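Local coordinates for protein TRAP-T family transporter, DctP (Periplasmic binding) subunit (Sulfitobacter sp. NAS-14.1, PDB 4PF8) that binds beta-D-galacturonate as the periplasmic solute-binding subunit of a TRAP transporter, probably delivering it to the membrane components for uptake, at residues I135-S147 / K255-W269. Sequence-based numbering, arbitrary orientation.
With GTR (beta-D-galactopyranuronic acid), chain D.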
# COMPACT_ATOMS: atom_id res chain seq x y z
N ILE A 135 -1.69 3.97 16.79
CA ILE A 135 -2.07 2.92 15.86
C ILE A 135 -1.41 1.61 16.29
O ILE A 135 -0.19 1.57 16.50
CB ILE A 135 -1.58 3.27 14.44
CG1 ILE A 135 -2.24 4.56 13.97
CG2 ILE A 135 -1.89 2.13 13.47
CD1 ILE A 135 -1.62 5.11 12.68
N VAL A 136 -2.21 0.56 16.45
CA VAL A 136 -1.70 -0.74 16.88
C VAL A 136 -1.65 -1.67 15.66
O VAL A 136 -2.66 -2.05 15.11
CB VAL A 136 -2.57 -1.34 18.00
CG1 VAL A 136 -2.10 -2.75 18.36
CG2 VAL A 136 -2.53 -0.45 19.23
N ALA A 137 -0.43 -2.05 15.26
CA ALA A 137 -0.23 -2.92 14.10
C ALA A 137 -0.51 -4.38 14.46
O ALA A 137 -0.00 -4.90 15.47
CB ALA A 137 1.21 -2.78 13.59
N LEU A 138 -1.35 -5.04 13.68
CA LEU A 138 -1.69 -6.44 13.94
C LEU A 138 -1.08 -7.40 12.92
O LEU A 138 -1.00 -8.61 13.16
CB LEU A 138 -3.19 -6.64 13.96
CG LEU A 138 -3.94 -5.81 15.00
CD1 LEU A 138 -5.44 -6.01 14.83
CD2 LEU A 138 -3.51 -6.17 16.42
N GLY A 139 -0.66 -6.87 11.79
CA GLY A 139 -0.04 -7.69 10.77
C GLY A 139 0.20 -6.89 9.53
O GLY A 139 -0.41 -5.85 9.31
N TYR A 140 1.15 -7.36 8.72
CA TYR A 140 1.48 -6.71 7.46
C TYR A 140 1.00 -7.51 6.25
O TYR A 140 1.46 -8.63 5.97
CB TYR A 140 3.00 -6.40 7.39
CG TYR A 140 3.44 -5.45 8.47
CD1 TYR A 140 3.01 -4.13 8.48
CD2 TYR A 140 4.30 -5.87 9.50
CE1 TYR A 140 3.38 -3.26 9.48
CE2 TYR A 140 4.69 -5.00 10.50
CZ TYR A 140 4.22 -3.69 10.49
OH TYR A 140 4.59 -2.80 11.48
N TYR A 141 0.01 -6.94 5.57
CA TYR A 141 -0.59 -7.52 4.38
C TYR A 141 0.27 -7.22 3.15
O TYR A 141 0.98 -6.22 3.09
CB TYR A 141 -2.00 -6.94 4.15
CG TYR A 141 -3.15 -7.50 5.00
CD1 TYR A 141 -2.93 -8.16 6.20
CD2 TYR A 141 -4.46 -7.34 4.58
CE1 TYR A 141 -4.02 -8.65 6.95
CE2 TYR A 141 -5.52 -7.83 5.31
CZ TYR A 141 -5.31 -8.48 6.49
OH TYR A 141 -6.39 -8.94 7.20
N ASP A 142 0.21 -8.13 2.18
CA ASP A 142 0.96 -8.04 0.93
C ASP A 142 0.23 -7.16 -0.07
O ASP A 142 -0.97 -7.27 -0.25
CB ASP A 142 1.06 -9.47 0.37
CG ASP A 142 2.13 -9.65 -0.70
OD1 ASP A 142 2.65 -8.67 -1.28
OD2 ASP A 142 2.43 -10.86 -0.97
N ALA A 143 0.97 -6.27 -0.71
CA ALA A 143 0.44 -5.49 -1.83
C ALA A 143 1.38 -5.58 -3.03
O ALA A 143 1.38 -4.72 -3.91
CB ALA A 143 0.20 -4.06 -1.44
N GLY A 144 2.15 -6.66 -3.07
CA GLY A 144 3.01 -6.89 -4.21
C GLY A 144 3.89 -5.71 -4.52
O GLY A 144 4.34 -5.02 -3.63
N ALA A 145 4.19 -5.53 -5.81
CA ALA A 145 5.04 -4.43 -6.28
C ALA A 145 4.24 -3.55 -7.22
O ALA A 145 3.38 -4.04 -7.94
CB ALA A 145 6.27 -4.96 -7.01
N ARG A 146 4.52 -2.26 -7.22
CA ARG A 146 3.82 -1.30 -8.05
C ARG A 146 4.57 -1.04 -9.34
O ARG A 146 5.79 -0.90 -9.32
CB ARG A 146 3.62 0.01 -7.29
CG ARG A 146 2.87 -0.18 -5.99
CD ARG A 146 2.86 1.10 -5.13
NE ARG A 146 2.06 2.19 -5.68
CZ ARG A 146 0.78 2.44 -5.37
NH1 ARG A 146 0.12 1.65 -4.55
NH2 ARG A 146 0.16 3.48 -5.88
N SER A 147 3.83 -0.98 -10.45
CA SER A 147 4.41 -0.75 -11.78
C SER A 147 3.58 0.28 -12.53
O SER A 147 2.39 0.46 -12.25
CB SER A 147 4.44 -2.04 -12.59
OG SER A 147 5.36 -2.96 -12.02
N LYS A 255 -5.10 -10.01 18.56
CA LYS A 255 -3.77 -10.24 18.02
C LYS A 255 -3.70 -11.56 17.26
O LYS A 255 -3.11 -11.63 16.18
CB LYS A 255 -2.72 -10.16 19.13
CG LYS A 255 -2.54 -8.73 19.64
CD LYS A 255 -1.30 -8.55 20.50
CE LYS A 255 -0.89 -7.08 20.52
NZ LYS A 255 -0.17 -6.70 21.77
N THR A 256 -4.34 -12.61 17.80
CA THR A 256 -4.33 -13.92 17.14
C THR A 256 -5.12 -13.86 15.83
O THR A 256 -4.67 -14.35 14.78
CB THR A 256 -4.93 -14.99 18.05
OG1 THR A 256 -4.09 -15.16 19.20
CG2 THR A 256 -5.04 -16.31 17.32
N ALA A 257 -6.28 -13.23 15.88
CA ALA A 257 -7.10 -13.09 14.68
C ALA A 257 -6.38 -12.26 13.63
O ALA A 257 -6.50 -12.54 12.43
CB ALA A 257 -8.44 -12.43 15.04
N GLY A 258 -5.64 -11.26 14.06
CA GLY A 258 -4.88 -10.42 13.13
C GLY A 258 -3.83 -11.24 12.41
O GLY A 258 -3.68 -11.14 11.19
N LYS A 259 -3.11 -12.06 13.17
CA LYS A 259 -2.07 -12.91 12.59
C LYS A 259 -2.67 -13.92 11.63
O LYS A 259 -2.16 -14.11 10.51
CB LYS A 259 -1.29 -13.62 13.69
CG LYS A 259 -0.04 -14.32 13.20
CD LYS A 259 -0.24 -15.81 13.13
CE LYS A 259 1.10 -16.53 12.90
NZ LYS A 259 1.78 -16.03 11.69
N ASN A 260 -3.75 -14.58 12.03
CA ASN A 260 -4.40 -15.54 11.15
C ASN A 260 -4.88 -14.88 9.86
O ASN A 260 -4.77 -15.46 8.78
CB ASN A 260 -5.57 -16.24 11.87
CG ASN A 260 -5.10 -17.19 12.94
OD1 ASN A 260 -4.00 -17.72 12.89
ND2 ASN A 260 -5.95 -17.42 13.93
N SER A 261 -5.41 -13.66 9.97
CA SER A 261 -5.96 -12.98 8.79
C SER A 261 -4.85 -12.53 7.85
O SER A 261 -5.06 -12.45 6.65
CB SER A 261 -6.83 -11.80 9.22
OG SER A 261 -6.07 -10.67 9.50
N THR A 262 -3.68 -12.26 8.41
CA THR A 262 -2.51 -11.89 7.60
C THR A 262 -2.01 -13.10 6.82
O THR A 262 -1.69 -13.01 5.63
CB THR A 262 -1.39 -11.32 8.48
OG1 THR A 262 -1.86 -10.16 9.17
CG2 THR A 262 -0.17 -10.93 7.67
N ASP A 263 -1.98 -14.25 7.47
CA ASP A 263 -1.62 -15.49 6.78
C ASP A 263 -2.58 -15.75 5.62
O ASP A 263 -2.15 -16.11 4.51
CB ASP A 263 -1.63 -16.68 7.73
CG ASP A 263 -0.48 -16.67 8.71
OD1 ASP A 263 0.52 -15.97 8.45
OD2 ASP A 263 -0.58 -17.39 9.73
N LEU A 264 -3.87 -15.57 5.88
CA LEU A 264 -4.89 -15.78 4.86
C LEU A 264 -4.72 -14.78 3.72
O LEU A 264 -4.69 -15.17 2.55
CB LEU A 264 -6.30 -15.67 5.46
CG LEU A 264 -7.43 -15.66 4.43
CD1 LEU A 264 -7.50 -16.99 3.72
CD2 LEU A 264 -8.75 -15.32 5.08
N GLN A 265 -4.58 -13.49 4.05
CA GLN A 265 -4.49 -12.49 3.00
C GLN A 265 -3.31 -12.74 2.10
O GLN A 265 -3.40 -12.55 0.89
CB GLN A 265 -4.41 -11.08 3.57
CG GLN A 265 -4.49 -10.03 2.48
CD GLN A 265 -3.15 -9.57 1.94
OE1 GLN A 265 -2.09 -9.95 2.42
NE2 GLN A 265 -3.19 -8.72 0.91
N ARG A 266 -2.18 -13.13 2.69
CA ARG A 266 -0.97 -13.34 1.89
C ARG A 266 -1.16 -14.51 0.93
O ARG A 266 -0.68 -14.46 -0.22
CB ARG A 266 0.23 -13.56 2.80
CG ARG A 266 0.67 -12.30 3.53
CD ARG A 266 1.79 -12.60 4.49
NE ARG A 266 2.28 -11.40 5.15
CZ ARG A 266 3.34 -11.38 5.95
NH1 ARG A 266 3.71 -10.24 6.51
NH2 ARG A 266 4.03 -12.50 6.20
N LYS A 267 -1.88 -15.53 1.37
CA LYS A 267 -2.16 -16.68 0.52
C LYS A 267 -3.09 -16.25 -0.62
O LYS A 267 -2.85 -16.57 -1.79
CB LYS A 267 -2.74 -17.85 1.34
CG LYS A 267 -3.64 -18.82 0.59
CD LYS A 267 -4.44 -19.69 1.58
CE LYS A 267 -5.62 -20.40 0.90
NZ LYS A 267 -6.93 -19.72 1.15
N LEU A 268 -4.11 -15.47 -0.29
CA LEU A 268 -5.05 -15.00 -1.30
C LEU A 268 -4.35 -14.07 -2.28
O LEU A 268 -4.66 -14.06 -3.47
CB LEU A 268 -6.22 -14.27 -0.66
CG LEU A 268 -7.15 -15.14 0.20
CD1 LEU A 268 -8.22 -14.30 0.85
CD2 LEU A 268 -7.77 -16.27 -0.60
N TRP A 269 -3.42 -13.26 -1.77
CA TRP A 269 -2.70 -12.31 -2.63
C TRP A 269 -1.97 -13.01 -3.77
O TRP A 269 -2.09 -12.61 -4.93
CB TRP A 269 -1.72 -11.46 -1.82
CG TRP A 269 -1.09 -10.46 -2.72
CD1 TRP A 269 0.11 -10.55 -3.34
CD2 TRP A 269 -1.70 -9.26 -3.19
NE1 TRP A 269 0.31 -9.46 -4.16
CE2 TRP A 269 -0.78 -8.64 -4.06
CE3 TRP A 269 -2.92 -8.64 -2.93
CZ2 TRP A 269 -1.05 -7.45 -4.70
CZ3 TRP A 269 -3.17 -7.43 -3.53
CH2 TRP A 269 -2.26 -6.86 -4.42
C1 GTR D . -3.09 0.13 -3.54
C2 GTR D . -3.18 0.05 -2.05
C3 GTR D . -4.26 1.02 -1.60
C4 GTR D . -3.93 2.44 -2.03
C5 GTR D . -3.76 2.40 -3.54
C6 GTR D . -3.33 3.77 -4.07
O1 GTR D . -2.02 -0.74 -4.03
O2 GTR D . -3.57 -1.31 -1.70
O3 GTR D . -4.26 1.00 -0.16
O4 GTR D . -2.69 2.82 -1.40
O5 GTR D . -2.78 1.43 -3.94
O6A GTR D . -2.58 3.75 -5.08
O6B GTR D . -3.85 4.80 -3.57
O HOH W 1 -1.33 -9.60 15.67
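Lys255 lays its CG against Leu138 CD2, while a water donates to both Lys255 O and Leu138 O, where edge strand 135-141 bulges opposite Leu236. Gly258 lets the strand come close: its CA lies 5.2 Å from Leu138 CA. Ser261 OG accepts a hydrogen bond from the Tyr141 hydroxyl (OH to OG 2.9 Å) and donates one to Gly258 O. Thr262 OG1 bonds that same carbonyl and sits at the Tyr141 ring edge, in plane, 3.4 Å from CE1. Gln265 starts with CG anti to its backbone N (chi1 -173°) and then bends at chi2, which spreads CB and CG over the Tyr141 face and turns the amide back to the strand. Gln265 OE1 accepts from Asp142 N and Gln265 NE2 donates to Asp142 O, each at 2.9 Å. The extended Arg266 grips Tyr140 O side-on in its guanidinium plane, with NE at 3.0 Å and NH1 at 2.8 Å; its NH2 forms a salt bridge with Asp119. Trp269 receives Asp142 CB and Ala143 CA over one face, and Asp142 is held by Tyr115 at OD2 and by an Asx turn from OD1 to Gly144 N. The amide and guanidinium bonds, with the indole packed against 142-144, would hold this backbone as it leaves the sheet for Arg146, whose NH2 meets galacturonate O6A at 2.9 Å, consistent with the helix positioning Arg146 indirectly, through the main chain before it.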